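Local coordinates for signal recognition 54 kDa protein (Pyrococcus furiosus, PDB 3DM5) that belongs to the SRP54 family, joining an N-terminal helical bundle, a P-loop nucleotide-binding domain with GDP in the model, and a helical signal peptide binding domain, at residues R400-R403 with S408-D411; E384-L387 with I392-Y395; P162-A167 with A171-D176. All blocks are in the same frame, centred on the assembly; numbering follows the deposited sequence.

In the fold
Contacts 1 and 2 lie side by side in the signal peptide binding domain, their centres 13 Å apart, whereas contact 3 lies on the opposite side of the chain's centre in the P-loop domain, about 93 Å from contact 1 between centres. All three are partly buried junctions where a loop meets a helix. Contacts 1 and 2 share helix 395-405: contact 2 leads into it and contact 1 leads out of it, a salt bridge joins them, and both touch the second subunit. Van der Waals contacts, largely between carbon atoms, carry them. Contact 3, untouched by other chains, is carried by a helical backbone hydrogen bond, with two like-charged carboxylates near each other beside a lysine.

Contact 1: R400-R403 with S408-D411; sequences RIAR and STKD
Ala-402, on helix 395-405, packs against Ser-408 and Thr-409, where a capping box opens helix 409-427. Two consecutive helices are thus brought together by a short turn in the all-helical signal peptide binding domain, whose family belongs to the helix-turn-helix clan.

Across the segments the packing is entirely van der Waals and falls on one methyl group. CB of Ala-402 points at the turn and lies over the peptide link that joins Ser-408 to Thr-409, 3.5 Å from Ser-408 C and 3.6 Å from Thr-409 N. The methyl of Thr-409 reaches the same atom, its CG2 lying 3.9 Å from Ala-402 CB. This follows from the first torsion of Thr-409 (chi1 65°), which sets CG2 beside the backbone N and turns OG1 away from the alanine. With so small a side chain on helix 395-405, the backbone itself can approach, and the CA atoms of Ala-402 and Ser-408 are 5.1 Å apart.

Around this patch, Val-412 also covers Ala-402, and Tyr-395 and Ile-398 touch Thr-409. On another side of helix 395-405, Arg-400 donates through NE to the carbonyl oxygen of Arg-127 of the second subunit, so the helix that carries Ala-402 also takes part in an interface.

The polar interactions run within 408-411 and define the helix start. Asp-411 OD2 answers the serine cap by weakly accepting from Ser-408 N at 3.4 Å, and a weak hydrogen bond also links it to Ser-408 OG. Lys-410 N makes a further weak, strongly bent bond to that hydroxyl oxygen. The main capping bond is much straighter: Asp-411 N donates to Ser-408 OG at 2.9 Å with an N-H...O angle of 167°.

Contact 2: E384-L387 with I392-Y395; sequences EEEL and IINY
An inverse gamma turn centred on Ile-393, in the link between helices 384-388 and 395-405 of the signal peptide binding domain, brings Ile-392 and Ile-393 against Glu-385 and Glu-386. A weak bond from Asn-394 N to Ile-392 O, 2.8 Å long, closes the turn.

The two isoleucines meet the aliphatic carbons of the glutamates and, for Glu-385, also OE1. Ile-392 CD1 is the main point of touch: it lies across the extended chain of Glu-385, 3.9 Å from its CG and 3.8 Å from its OE1, the two side chains meeting at about a right angle. The same methyl comes within 4.1 Å of Glu-386 CG. Ile-393 reaches the helix farther along, its CD1 4.1 Å from Glu-386 CB; with CG1 beside the backbone N (chi1 -54°), the branch ending in CD1 is the one that meets the helix.

The other carboxylate oxygens take polar partners. Glu-386 OE1 forms a salt bridge with Arg-400 NH2 and also accepts from Thr-383 N, just before its own helix, while Glu-385 OE2 pairs with Arg-397 and accepts from Ile-96 N of the second subunit. Two arginines of the following helix would thus offset the closely spaced acids, probably favouring their charged forms.

Ile-393 sits among several helices, touching Leu-330 on helix 330-341, Ile-398 and Ile-401 on helix 395-405, and Leu-416 on helix 409-427, while Asn-394 OD1 caps helix 395-405 by accepting from Arg-397 N.

Contact 3: P162-A167 with A171-D176; sequences PQEKDA and AKEGVD
The backbone runs from an irregular loop, 162-166, into the first turn of helix 167-180, where Ala-171 N donates to Ala-167 O at 3.0 Å. This is the helical bond between residues four apart, and its N-H...O angle is 159°. The next turns repeat the pattern within 171-176, Val-175 N reaching Ala-171 O and Asp-176 N reaching Lys-172 O. Asp-166 holds the N-cap position, but its side chain makes no capping bond.

The stretch belongs to the P-loop domain. It follows strand 157-159, an outermost strand of the central sheet, and helix 167-180 then leads to the parallel strand 185-189, a beta-alpha-beta crossover that passes over strand 131-135 in the sheet order. Small residues face the loop that follows strand 131-135: Ala-167 touches Thr-138 and Ala-171 touches Ser-136.

Among the side chains, Ala-171 CB also rests 3.7 Å from Ala-167 O, beside the backbone bond. Farther out, two acids approach one another, Glu-164 OE2 standing 4.2 Å from Glu-173 OE2. Glu-173 reaches out from the helix with its chain extended beyond CG, whereas Glu-164 bends at its second torsion (chi2 45°), which turns its carboxylate back over its own loop, where OE2 accepts weakly from Asp-166 N at 3.3 Å. Lys-169, in the first turn of the helix, probably eases the repulsion between the two carboxylates: its NZ forms a salt bridge with Glu-164 OE2 and a long, weak ion pair with Glu-173 OE2.

Contact 1: R400-R403 with S408-D411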
loop_
_atom_site.group_PDB
_atom_site.type_symbol
_atom_site.label_atom_id
_atom_site.label_comp_id
_atom_site.label_asym_id
_atom_site.label_seq_id
_atom_site.Cartn_x
_atom_site.Cartn_y
_atom_site.Cartn_z
ATOM N N ARG A 400 -39.879 -17.265 25.237
ATOM C CA ARG A 400 -38.440 -17.466 25.016
ATOM C C ARG A 400 -37.757 -16.111 24.779
ATOM O O ARG A 400 -36.751 -15.769 25.418
ATOM C CB ARG A 400 -38.167 -18.405 23.828
ATOM C CG ARG A 400 -36.683 -18.858 23.730
ATOM C CD ARG A 400 -36.166 -19.131 22.289
ATOM N NE ARG A 400 -35.920 -17.905 21.526
ATOM C CZ ARG A 400 -36.587 -17.548 20.427
ATOM N NH1 ARG A 400 -37.537 -18.333 19.940
ATOM N NH2 ARG A 400 -36.305 -16.404 19.805
ATOM N N ILE A 401 -38.321 -15.344 23.853
ATOM C CA ILE A 401 -37.815 -14.016 23.552
ATOM C C ILE A 401 -37.702 -13.175 24.835
ATOM O O ILE A 401 -36.652 -12.593 25.125
ATOM C CB ILE A 401 -38.695 -13.340 22.489
ATOM C CG1 ILE A 401 -38.701 -14.193 21.215
ATOM C CG2 ILE A 401 -38.234 -11.911 22.216
ATOM C CD1 ILE A 401 -39.627 -13.706 20.147
ATOM N N ALA A 402 -38.778 -13.150 25.616
ATOM C CA ALA A 402 -38.820 -12.390 26.858
ATOM C C ALA A 402 -37.736 -12.853 27.831
ATOM O O ALA A 402 -37.012 -12.046 28.416
ATOM C CB ALA A 402 -40.186 -12.515 27.482
ATOM N N ARG A 403 -37.631 -14.165 27.997
ATOM C CA ARG A 403 -36.601 -14.758 28.845
ATOM C C ARG A 403 -35.185 -14.451 28.342
ATOM O O ARG A 403 -34.318 -14.045 29.123
ATOM C CB ARG A 403 -36.830 -16.269 28.956
ATOM C CG ARG A 403 -35.655 -17.070 29.488
ATOM C CD ARG A 403 -36.161 -18.347 30.133
ATOM N NE ARG A 403 -35.301 -19.493 29.855
ATOM C CZ ARG A 403 -35.542 -20.391 28.903
ATOM N NH1 ARG A 403 -36.623 -20.276 28.134
ATOM N NH2 ARG A 403 -34.705 -21.407 28.720
ATOM N N SER A 408 -39.992 -8.701 29.928
ATOM C CA SER A 408 -41.240 -9.404 30.218
ATOM C C SER A 408 -41.953 -9.809 28.942
ATOM O O SER A 408 -41.664 -9.283 27.875
ATOM C CB SER A 408 -42.174 -8.506 31.024
ATOM O OG SER A 408 -42.880 -7.628 30.160
ATOM N N THR A 409 -42.903 -10.730 29.057
ATOM C CA THR A 409 -43.732 -11.085 27.917
ATOM C C THR A 409 -44.604 -9.891 27.553
ATOM O O THR A 409 -45.099 -9.781 26.430
ATOM C CB THR A 409 -44.622 -12.314 28.195
ATOM O OG1 THR A 409 -45.565 -12.001 29.225
ATOM C CG2 THR A 409 -43.779 -13.500 28.633
ATOM N N LYS A 410 -44.790 -8.987 28.509
ATOM C CA LYS A 410 -45.566 -7.787 28.241
ATOM C C LYS A 410 -44.806 -6.924 27.244
ATOM O O LYS A 410 -45.317 -6.609 26.171
ATOM C CB LYS A 410 -45.835 -7.010 29.527
ATOM N N ASP A 411 -43.578 -6.556 27.604
ATOM C CA ASP A 411 -42.704 -5.795 26.718
ATOM C C ASP A 411 -42.670 -6.386 25.305
ATOM O O ASP A 411 -42.774 -5.659 24.312
ATOM C CB ASP A 411 -41.287 -5.746 27.291
ATOM C CG ASP A 411 -41.183 -4.866 28.521
ATOM O OD1 ASP A 411 -41.595 -3.689 28.449
ATOM O OD2 ASP A 411 -40.670 -5.348 29.553
#

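Contact 2: E384-L387 with I392-Y395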
loop_
_atom_site.group_PDB
_atom_site.type_symbol
_atom_site.label_atom_id
_atom_site.label_comp_id
_atom_site.label_asym_id
_atom_site.label_seq_id
_atom_site.Cartn_x
_atom_site.Cartn_y
_atom_site.Cartn_z
ATOM N N GLU A 384 -33.335 -15.057 13.372
ATOM C CA GLU A 384 -33.440 -14.492 12.036
ATOM C C GLU A 384 -34.833 -14.741 11.502
ATOM O O GLU A 384 -35.499 -13.820 11.034
ATOM C CB GLU A 384 -32.382 -15.115 11.104
ATOM C CG GLU A 384 -31.893 -14.204 10.006
ATOM C CD GLU A 384 -31.304 -12.881 10.511
ATOM O OE1 GLU A 384 -30.903 -12.773 11.693
ATOM O OE2 GLU A 384 -31.238 -11.937 9.698
ATOM N N GLU A 385 -35.276 -15.992 11.594
ATOM C CA GLU A 385 -36.564 -16.387 11.019
ATOM C C GLU A 385 -37.714 -15.615 11.651
ATOM O O GLU A 385 -38.711 -15.340 10.991
ATOM C CB GLU A 385 -36.802 -17.884 11.191
ATOM C CG GLU A 385 -36.959 -18.296 12.636
ATOM C CD GLU A 385 -37.352 -19.744 12.784
ATOM O OE1 GLU A 385 -38.029 -20.269 11.862
ATOM O OE2 GLU A 385 -36.979 -20.340 13.829
ATOM N N GLU A 386 -37.571 -15.285 12.930
ATOM C CA GLU A 386 -38.536 -14.439 13.634
ATOM C C GLU A 386 -38.497 -12.999 13.140
ATOM O O GLU A 386 -39.529 -12.423 12.830
ATOM C CB GLU A 386 -38.320 -14.493 15.156
ATOM C CG GLU A 386 -38.625 -15.862 15.759
ATOM C CD GLU A 386 -38.177 -15.982 17.209
ATOM O OE1 GLU A 386 -37.323 -15.174 17.633
ATOM O OE2 GLU A 386 -38.674 -16.886 17.926
ATOM N N LEU A 387 -37.304 -12.417 13.064
ATOM C CA LEU A 387 -37.169 -11.060 12.543
ATOM C C LEU A 387 -37.704 -10.952 11.112
ATOM O O LEU A 387 -38.235 -9.914 10.709
ATOM C CB LEU A 387 -35.718 -10.581 12.630
ATOM C CG LEU A 387 -35.139 -10.533 14.043
ATOM C CD1 LEU A 387 -33.656 -10.279 13.972
ATOM C CD2 LEU A 387 -35.816 -9.467 14.863
ATOM N N ILE A 392 -44.876 -15.736 12.512
ATOM C CA ILE A 392 -44.615 -17.027 13.143
ATOM C C ILE A 392 -44.446 -16.928 14.657
ATOM O O ILE A 392 -44.411 -17.952 15.342
ATOM C CB ILE A 392 -43.350 -17.705 12.563
ATOM C CG1 ILE A 392 -42.099 -17.230 13.321
ATOM C CG2 ILE A 392 -43.255 -17.473 11.051
ATOM C CD1 ILE A 392 -40.833 -17.936 12.936
ATOM N N ILE A 393 -44.327 -15.713 15.184
ATOM C CA ILE A 393 -44.031 -15.562 16.611
ATOM C C ILE A 393 -45.222 -15.919 17.507
ATOM O O ILE A 393 -45.988 -15.050 17.914
ATOM C CB ILE A 393 -43.516 -14.149 16.969
ATOM C CG1 ILE A 393 -42.304 -13.772 16.107
ATOM C CG2 ILE A 393 -43.169 -14.073 18.459
ATOM C CD1 ILE A 393 -41.650 -12.426 16.471
ATOM N N ASN A 394 -45.366 -17.204 17.812
ATOM C CA ASN A 394 -46.431 -17.675 18.685
ATOM C C ASN A 394 -46.154 -17.319 20.145
ATOM O O ASN A 394 -45.293 -16.491 20.422
ATOM C CB ASN A 394 -46.639 -19.178 18.506
ATOM C CG ASN A 394 -45.411 -19.985 18.868
ATOM O OD1 ASN A 394 -44.734 -19.705 19.868
ATOM N ND2 ASN A 394 -45.122 -21.004 18.064
ATOM N N TYR A 395 -46.872 -17.933 21.081
ATOM C CA TYR A 395 -46.721 -17.533 22.476
ATOM C C TYR A 395 -45.491 -18.118 23.170
ATOM O O TYR A 395 -44.830 -17.412 23.932
ATOM C CB TYR A 395 -47.984 -17.776 23.320
ATOM C CG TYR A 395 -47.833 -17.188 24.706
ATOM C CD1 TYR A 395 -47.808 -15.808 24.892
ATOM C CD2 TYR A 395 -47.664 -18.002 25.825
ATOM C CE1 TYR A 395 -47.639 -15.253 26.154
ATOM C CE2 TYR A 395 -47.496 -17.454 27.093
ATOM C CZ TYR A 395 -47.486 -16.076 27.247
ATOM O OH TYR A 395 -47.322 -15.503 28.491
#

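Contact 3: P162-A167 with A171-D176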
loop_
_atom_site.group_PDB
_atom_site.type_symbol
_atom_site.label_atom_id
_atom_site.label_comp_id
_atom_site.label_asym_id
_atom_site.label_seq_id
_atom_site.Cartn_x
_atom_site.Cartn_y
_atom_site.Cartn_z
ATOM N N PRO A 162 19.201 33.706 -26.260
ATOM C CA PRO A 162 19.948 32.446 -26.164
ATOM C C PRO A 162 21.393 32.580 -26.679
ATOM O O PRO A 162 22.200 31.665 -26.498
ATOM C CB PRO A 162 19.127 31.489 -27.040
ATOM C CG PRO A 162 17.725 32.012 -26.954
ATOM C CD PRO A 162 17.855 33.515 -26.839
ATOM N N GLN A 163 21.708 33.719 -27.295
ATOM C CA GLN A 163 23.047 33.984 -27.813
ATOM C C GLN A 163 23.723 35.144 -27.080
ATOM O O GLN A 163 24.403 35.979 -27.687
ATOM C CB GLN A 163 22.996 34.260 -29.320
ATOM N N GLU A 164 23.511 35.195 -25.770
ATOM C CA GLU A 164 24.255 36.100 -24.900
ATOM C C GLU A 164 24.876 35.296 -23.766
ATOM O O GLU A 164 24.250 34.369 -23.239
ATOM C CB GLU A 164 23.359 37.216 -24.361
ATOM C CG GLU A 164 24.028 38.125 -23.340
ATOM C CD GLU A 164 25.424 38.546 -23.733
ATOM O OE1 GLU A 164 25.882 38.172 -24.833
ATOM O OE2 GLU A 164 26.067 39.256 -22.929
ATOM N N LYS A 165 26.103 35.634 -23.390
ATOM C CA LYS A 165 26.848 34.758 -22.495
ATOM C C LYS A 165 27.263 35.424 -21.186
ATOM O O LYS A 165 27.785 34.773 -20.288
ATOM C CB LYS A 165 28.059 34.162 -23.220
ATOM N N ASP A 166 27.033 36.724 -21.071
ATOM C CA ASP A 166 27.281 37.403 -19.808
ATOM C C ASP A 166 25.972 37.443 -19.023
ATOM O O ASP A 166 24.990 38.048 -19.464
ATOM C CB ASP A 166 27.819 38.809 -20.051
ATOM C CG ASP A 166 28.365 39.442 -18.794
ATOM O OD1 ASP A 166 28.420 38.750 -17.746
ATOM O OD2 ASP A 166 28.744 40.631 -18.856
ATOM N N ALA A 167 25.949 36.782 -17.868
ATOM C CA ALA A 167 24.697 36.584 -17.140
ATOM C C ALA A 167 24.166 37.884 -16.563
ATOM O O ALA A 167 22.995 38.220 -16.749
ATOM C CB ALA A 167 24.882 35.561 -16.050
ATOM N N ALA A 171 20.830 40.136 -17.590
ATOM C CA ALA A 171 19.798 40.510 -16.639
ATOM C C ALA A 171 19.551 42.018 -16.607
ATOM O O ALA A 171 18.415 42.462 -16.439
ATOM C CB ALA A 171 20.121 39.947 -15.224
ATOM N N LYS A 172 20.610 42.806 -16.775
ATOM C CA LYS A 172 20.463 44.262 -16.813
ATOM C C LYS A 172 19.863 44.766 -18.132
ATOM O O LYS A 172 18.947 45.587 -18.120
ATOM C CB LYS A 172 21.786 44.971 -16.516
ATOM N N GLU A 173 20.368 44.289 -19.265
ATOM C CA GLU A 173 19.748 44.656 -20.540
ATOM C C GLU A 173 18.248 44.341 -20.520
ATOM O O GLU A 173 17.426 45.127 -21.001
ATOM C CB GLU A 173 20.371 43.895 -21.709
ATOM C CG GLU A 173 21.856 44.014 -21.867
ATOM C CD GLU A 173 22.391 43.043 -22.911
ATOM O OE1 GLU A 173 21.611 42.630 -23.809
ATOM O OE2 GLU A 173 23.591 42.692 -22.825
ATOM N N GLY A 174 17.901 43.172 -19.980
ATOM C CA GLY A 174 16.525 42.725 -19.973
ATOM C C GLY A 174 15.673 43.648 -19.137
ATOM O O GLY A 174 14.636 44.138 -19.581
ATOM N N VAL A 175 16.119 43.901 -17.918
ATOM C CA VAL A 175 15.334 44.713 -17.008
ATOM C C VAL A 175 15.088 46.099 -17.618
ATOM O O VAL A 175 13.978 46.627 -17.568
ATOM C CB VAL A 175 16.024 44.813 -15.632
ATOM C CG1 VAL A 175 15.369 45.865 -14.770
ATOM C CG2 VAL A 175 15.999 43.462 -14.941
ATOM N N ASP A 176 16.122 46.676 -18.216
ATOM C CA ASP A 176 16.001 48.009 -18.805
ATOM C C ASP A 176 15.042 48.004 -19.987
ATOM O O ASP A 176 14.196 48.893 -20.119
ATOM C CB ASP A 176 17.382 48.560 -19.184
ATOM C CG ASP A 176 18.245 48.847 -17.955
ATOM O OD1 ASP A 176 17.661 48.986 -16.851
ATOM O OD2 ASP A 176 19.491 48.920 -18.078
#